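Local coordinates for protein agmatinase (Deinococcus radiodurans, PDB 1WOH) that probably hydrolyses agmatine to putrescine and urea, as an arginase-family enzyme that binds two manganese ions per subunit, at residues D143-F148 with D229-D234; T177-R182 with T200-D205. One frame throughout, in Å; residues are numbered along the deposited sequence.

Contact 1: D143-F148 with D229-D234; sequences DAHLDF and DVDGFD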
loop_
_atom_site.group_PDB
_atom_site.type_symbol
_atom_site.label_atom_id
_atom_site.label_comp_id
_atom_site.label_asym_id
_atom_site.label_seq_id
_atom_site.Cartn_x
_atom_site.Cartn_y
_atom_site.Cartn_z
ATOM N N ASP A 143 -23.920 10.659 10.550
ATOM C CA ASP A 143 -23.192 9.574 11.202
ATOM C C ASP A 143 -23.855 8.235 10.924
ATOM O O ASP A 143 -25.078 8.159 10.774
ATOM C CB ASP A 143 -23.250 9.841 12.717
ATOM C CG ASP A 143 -22.093 9.247 13.485
ATOM O OD1 ASP A 143 -21.564 8.193 13.079
ATOM O OD2 ASP A 143 -21.732 9.841 14.529
ATOM N N ALA A 144 -23.057 7.176 10.863
ATOM C CA ALA A 144 -23.602 5.842 10.676
ATOM C C ALA A 144 -24.001 5.336 12.063
ATOM O O ALA A 144 -24.823 4.438 12.195
ATOM C CB ALA A 144 -22.547 4.915 10.081
ATOM N N HIS A 145 -23.402 5.922 13.097
ATOM C CA HIS A 145 -23.674 5.493 14.467
ATOM C C HIS A 145 -24.299 6.597 15.323
ATOM O O HIS A 145 -24.066 7.780 15.093
ATOM C CB HIS A 145 -22.365 4.992 15.106
ATOM C CG HIS A 145 -21.615 4.015 14.249
ATOM N ND1 HIS A 145 -20.443 4.341 13.598
ATOM C CD2 HIS A 145 -21.888 2.733 13.912
ATOM C CE1 HIS A 145 -20.027 3.300 12.897
ATOM N NE2 HIS A 145 -20.887 2.311 13.070
ATOM N N LEU A 146 -25.098 6.209 16.315
ATOM C CA LEU A 146 -25.752 7.196 17.167
ATOM C C LEU A 146 -24.787 7.934 18.100
ATOM O O LEU A 146 -24.916 9.139 18.305
ATOM C CB LEU A 146 -26.866 6.536 17.985
ATOM C CG LEU A 146 -27.736 7.491 18.810
ATOM C CD1 LEU A 146 -28.484 8.452 17.891
ATOM C CD2 LEU A 146 -28.713 6.682 19.640
ATOM N N ASP A 147 -23.824 7.206 18.662
ATOM C CA ASP A 147 -22.831 7.784 19.571
ATOM C C ASP A 147 -23.435 8.562 20.751
ATOM O O ASP A 147 -22.996 9.670 21.091
ATOM C CB ASP A 147 -21.851 8.665 18.782
ATOM C CG ASP A 147 -21.020 7.862 17.788
ATOM O OD1 ASP A 147 -20.855 6.641 18.000
ATOM O OD2 ASP A 147 -20.520 8.441 16.800
ATOM N N PHE A 148 -24.436 7.951 21.374
ATOM C CA PHE A 148 -25.124 8.521 22.529
ATOM C C PHE A 148 -25.066 7.498 23.672
ATOM O O PHE A 148 -25.935 7.464 24.544
ATOM C CB PHE A 148 -26.589 8.811 22.182
ATOM C CG PHE A 148 -27.261 9.767 23.130
ATOM C CD1 PHE A 148 -26.825 11.081 23.229
ATOM C CD2 PHE A 148 -28.336 9.353 23.920
ATOM C CE1 PHE A 148 -27.443 11.981 24.101
ATOM C CE2 PHE A 148 -28.959 10.244 24.795
ATOM C CZ PHE A 148 -28.507 11.561 24.882
ATOM N N ASP A 229 -19.437 13.001 10.868
ATOM C CA ASP A 229 -18.605 11.816 11.048
ATOM C C ASP A 229 -18.520 11.266 9.619
ATOM O O ASP A 229 -19.549 10.963 9.010
ATOM C CB ASP A 229 -19.306 10.809 11.960
ATOM C CG ASP A 229 -18.488 9.547 12.179
ATOM O OD1 ASP A 229 -17.694 9.177 11.293
ATOM O OD2 ASP A 229 -18.658 8.911 13.238
ATOM N N VAL A 230 -17.317 11.148 9.073
ATOM C CA VAL A 230 -17.193 10.666 7.703
ATOM C C VAL A 230 -17.774 9.275 7.463
ATOM O O VAL A 230 -18.094 8.945 6.318
ATOM C CB VAL A 230 -15.712 10.709 7.204
ATOM C CG1 VAL A 230 -15.118 12.085 7.460
ATOM C CG2 VAL A 230 -14.876 9.638 7.887
ATOM N N ASP A 231 -17.950 8.462 8.508
ATOM C CA ASP A 231 -18.499 7.132 8.252
ATOM C C ASP A 231 -19.990 7.197 7.937
ATOM O O ASP A 231 -20.621 6.180 7.618
ATOM C CB ASP A 231 -18.186 6.121 9.388
ATOM C CG ASP A 231 -18.921 6.402 10.689
ATOM O OD1 ASP A 231 -19.975 7.062 10.676
ATOM O OD2 ASP A 231 -18.432 5.921 11.738
ATOM N N GLY A 232 -20.548 8.404 8.008
ATOM C CA GLY A 232 -21.943 8.585 7.649
ATOM C C GLY A 232 -22.046 8.367 6.143
ATOM O O GLY A 232 -23.084 7.953 5.613
ATOM N N PHE A 233 -20.947 8.643 5.445
ATOM C CA PHE A 233 -20.895 8.463 3.998
ATOM C C PHE A 233 -20.642 7.020 3.630
ATOM O O PHE A 233 -20.009 6.283 4.372
ATOM C CB PHE A 233 -19.801 9.336 3.382
ATOM C CG PHE A 233 -20.099 10.797 3.469
ATOM C CD1 PHE A 233 -19.615 11.561 4.525
ATOM C CD2 PHE A 233 -20.939 11.391 2.537
ATOM C CE1 PHE A 233 -19.975 12.897 4.651
ATOM C CE2 PHE A 233 -21.304 12.729 2.656
ATOM C CZ PHE A 233 -20.824 13.480 3.715
ATOM N N ASP A 234 -21.138 6.619 2.466
ATOM C CA ASP A 234 -20.937 5.257 2.006
ATOM C C ASP A 234 -19.430 4.989 1.943
ATOM O O ASP A 234 -18.659 5.838 1.496
ATOM C CB ASP A 234 -21.561 5.079 0.619
ATOM C CG ASP A 234 -21.691 3.622 0.224
ATOM O OD1 ASP A 234 -20.665 2.999 -0.106
ATOM O OD2 ASP A 234 -22.820 3.098 0.262
#

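Contact 2: T177-R182 with T200-D205; sequences TTVGLR and TIIPMD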
loop_
_atom_site.group_PDB
_atom_site.type_symbol
_atom_site.label_atom_id
_atom_site.label_comp_id
_atom_site.label_asym_id
_atom_site.label_seq_id
_atom_site.Cartn_x
_atom_site.Cartn_y
_atom_site.Cartn_z
ATOM N N THR A 177 -30.313 15.988 15.860
ATOM C CA THR A 177 -30.952 15.353 14.725
ATOM C C THR A 177 -29.830 14.531 14.111
ATOM O O THR A 177 -28.856 15.095 13.618
ATOM C CB THR A 177 -31.432 16.382 13.687
ATOM O OG1 THR A 177 -32.435 17.219 14.272
ATOM C CG2 THR A 177 -32.007 15.667 12.473
ATOM N N THR A 178 -29.966 13.210 14.156
ATOM C CA THR A 178 -28.942 12.314 13.617
ATOM C C THR A 178 -29.421 11.673 12.329
ATOM O O THR A 178 -30.487 11.057 12.290
ATOM C CB THR A 178 -28.605 11.217 14.633
ATOM O OG1 THR A 178 -28.304 11.834 15.891
ATOM C CG2 THR A 178 -27.397 10.411 14.173
ATOM N N VAL A 179 -28.616 11.801 11.279
ATOM C CA VAL A 179 -28.997 11.260 9.983
ATOM C C VAL A 179 -27.937 10.345 9.387
ATOM O O VAL A 179 -26.754 10.678 9.393
ATOM C CB VAL A 179 -29.267 12.413 8.992
ATOM C CG1 VAL A 179 -29.742 11.864 7.655
ATOM C CG2 VAL A 179 -30.281 13.375 9.592
ATOM N N GLY A 180 -28.376 9.196 8.873
ATOM C CA GLY A 180 -27.468 8.249 8.252
ATOM C C GLY A 180 -27.269 6.948 9.007
ATOM O O GLY A 180 -26.541 6.068 8.546
ATOM N N LEU A 181 -27.931 6.813 10.153
ATOM C CA LEU A 181 -27.792 5.617 10.981
ATOM C C LEU A 181 -28.093 4.313 10.254
ATOM O O LEU A 181 -29.074 4.205 9.509
ATOM C CB LEU A 181 -28.692 5.721 12.219
ATOM C CG LEU A 181 -28.474 6.901 13.172
ATOM C CD1 LEU A 181 -29.419 6.772 14.355
ATOM C CD2 LEU A 181 -27.029 6.925 13.659
ATOM N N ARG A 182 -27.247 3.316 10.498
ATOM C CA ARG A 182 -27.390 1.999 9.887
ATOM C C ARG A 182 -26.426 1.034 10.572
ATOM O O ARG A 182 -25.514 1.459 11.289
ATOM C CB ARG A 182 -27.072 2.085 8.393
ATOM C CG ARG A 182 -25.668 2.587 8.091
ATOM C CD ARG A 182 -25.528 2.943 6.612
ATOM N NE ARG A 182 -24.151 3.244 6.239
ATOM C CZ ARG A 182 -23.575 4.438 6.342
ATOM N NH1 ARG A 182 -24.249 5.482 6.810
ATOM N NH2 ARG A 182 -22.314 4.586 5.959
ATOM N N THR A 200 -34.050 13.468 17.334
ATOM C CA THR A 200 -34.582 12.955 16.077
ATOM C C THR A 200 -33.590 11.992 15.442
ATOM O O THR A 200 -32.440 12.343 15.184
ATOM C CB THR A 200 -34.877 14.110 15.105
ATOM O OG1 THR A 200 -35.781 15.028 15.731
ATOM C CG2 THR A 200 -35.512 13.587 13.818
ATOM N N ILE A 201 -34.053 10.774 15.200
ATOM C CA ILE A 201 -33.227 9.729 14.621
ATOM C C ILE A 201 -33.699 9.439 13.205
ATOM O O ILE A 201 -34.826 8.996 12.999
ATOM C CB ILE A 201 -33.318 8.447 15.483
ATOM C CG1 ILE A 201 -32.713 8.720 16.862
ATOM C CG2 ILE A 201 -32.626 7.287 14.788
ATOM C CD1 ILE A 201 -32.678 7.505 17.777
ATOM N N ILE A 202 -32.836 9.698 12.229
ATOM C CA ILE A 202 -33.191 9.464 10.833
ATOM C C ILE A 202 -32.283 8.410 10.204
ATOM O O ILE A 202 -31.165 8.707 9.786
ATOM C CB ILE A 202 -33.104 10.778 10.013
ATOM C CG1 ILE A 202 -33.966 11.862 10.675
ATOM C CG2 ILE A 202 -33.593 10.536 8.589
ATOM C CD1 ILE A 202 -33.870 13.241 10.010
ATOM N N PRO A 203 -32.754 7.156 10.137
ATOM C CA PRO A 203 -31.984 6.050 9.556
ATOM C C PRO A 203 -31.653 6.337 8.094
ATOM O O PRO A 203 -32.376 7.075 7.428
ATOM C CB PRO A 203 -32.927 4.859 9.696
ATOM C CG PRO A 203 -33.799 5.236 10.864
ATOM C CD PRO A 203 -34.066 6.687 10.615
ATOM N N MET A 204 -30.561 5.760 7.599
ATOM C CA MET A 204 -30.163 5.961 6.206
ATOM C C MET A 204 -31.279 5.499 5.266
ATOM O O MET A 204 -31.476 6.078 4.198
ATOM C CB MET A 204 -28.879 5.182 5.908
ATOM C CG MET A 204 -28.350 5.343 4.493
ATOM S SD MET A 204 -27.900 7.039 4.087
ATOM C CE MET A 204 -28.374 7.094 2.362
ATOM N N ASP A 205 -32.006 4.456 5.661
ATOM C CA ASP A 205 -33.099 3.948 4.835
ATOM C C ASP A 205 -34.144 5.022 4.518
ATOM O O ASP A 205 -34.756 4.998 3.450
ATOM C CB ASP A 205 -33.788 2.759 5.511
ATOM C CG ASP A 205 -32.943 1.502 5.481
ATOM O OD1 ASP A 205 -32.438 1.151 4.393
ATOM O OD2 ASP A 205 -32.792 0.860 6.542
HETATM O O HOH W 1 -30.369 12.013 17.530
HETATM O O HOH W 2 -30.817 2.597 7.918
#

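Contact 1: D143-F148 with D229-D234
Asp143, Asp229 and Asp231 bring three carboxylates together. Asp143 OD1 lies 3.0 Å from Asp229 OD2, the Asp143 and Asp229 carboxylate planes 58° apart. Asp143 OD1 is also 3.1 Å from Asp231 OD1. These are acceptor-to-acceptor approaches, not hydrogen bonds, consistent with a site for cations. With CG between its backbone N and carbonyl carbon (chi1 69°), Asp231 brings OD2 to the edge of the His145 ring, near its plane, 3.2 Å from ND1, ring and carboxylate almost perpendicular. Hydrogen bonds hold the three carboxylates. Ala144 N donates to Asp231 OD1 (3.1 Å) on its syn side, though tilted from the carboxylate plane. Within each segment an Asx turn sets the carboxylate: His145 N meets Asp143 OD1 from above its plane (2.9 Å), and Asp231 N meets Asp229 OD1 likewise (2.9 Å). An alanine in place of Asp143 would probably leave His145 N without its turn acceptor and Gln141 NE2 without one partner, and cost both metal sites a ligand. Asp143, His145, Asp147, Asp229 and Asp231 are ligands of the binuclear manganese centre of the arginase family, at and just beyond the C-terminal ends of strands 137-142 and 223-229; His121, from another loop, completes the site.

Contact 2: T177-R182 with T200-D205
Ile202 turns CG1 anti to its carbonyl carbon (chi1 -55°) and extends CD1 beyond it (chi2 175°), which brings CD1 against Val179 CG2, itself anti to the Val179 carbonyl carbon. The two side chains lie alongside each other, Ile202 CD1 3.6 Å from Val179 CG2 and 3.9 Å from Thr177 CG2. Val179 packs further on Ile257 of helix 251-264. On the side that carries Ile201, Leu181 crosses it at about a right angle, Leu181 CD1 and Ile201 CG2 a tight 3.3 Å apart; Ile201 also rests on Val191 and Arg195 of helix 188-196 and on Leu69 of a second subunit. Strand 173-181 and strand 200-203 run parallel, 20° apart over these short segments, as neighbours in a beta-alpha-beta unit joined through helix 188-196, at the edge of the arginase fold's parallel sheet as formed within this chain. Their backbone bonds are Thr178 N to Thr200 O (2.8 Å), Ile202 N to Thr178 O (2.7 Å) and Gly180 N to Ile202 O (3.0 Å). Past Pro203, at the N-cap of helix 204-209, Met204 N donates to Leu181 O (2.9 Å). Met204 CB packs on Gly180 O, and its side chain lies alongside that of Arg182. At the backbone angles of Gly180 a CB would jam against the preceding carbonyl O; Gly180 O accepts from Arg182 NH1 in the carbonyl plane. One water donates to Thr178 OG1 (2.6 Å) and Thr200 O, bridging the strands; another donates to Leu181 O and accepts from Asp205 N. Thr178 OG1 also bonds Gln141 OE1, and Thr200 OG1 pairs with His175.

Both contacts are buried, but contact 1 lies nearer the chain's centre (about 11 Å, against about 16 Å for contact 2, centre to centre) and touches no other chain. Contact 2 lies at the outermost strand within the chain, where a second subunit packs on Ile201 and Pro203. Their chemistry differs accordingly: contact 1 gathers metal-binding carboxylates at the strand ends and in the loops beyond them, whereas contact 2 is mainly parallel-sheet backbone bonding and aliphatic packing. Their centres are about 9 Å apart, and strand 173-181 lies beside strand 137-142. Asp143 N probably bonds Val179 O, and Arg182 NH1 reaches Gly232 O, so Arg182 joins contact 2 to the 229-234 segment.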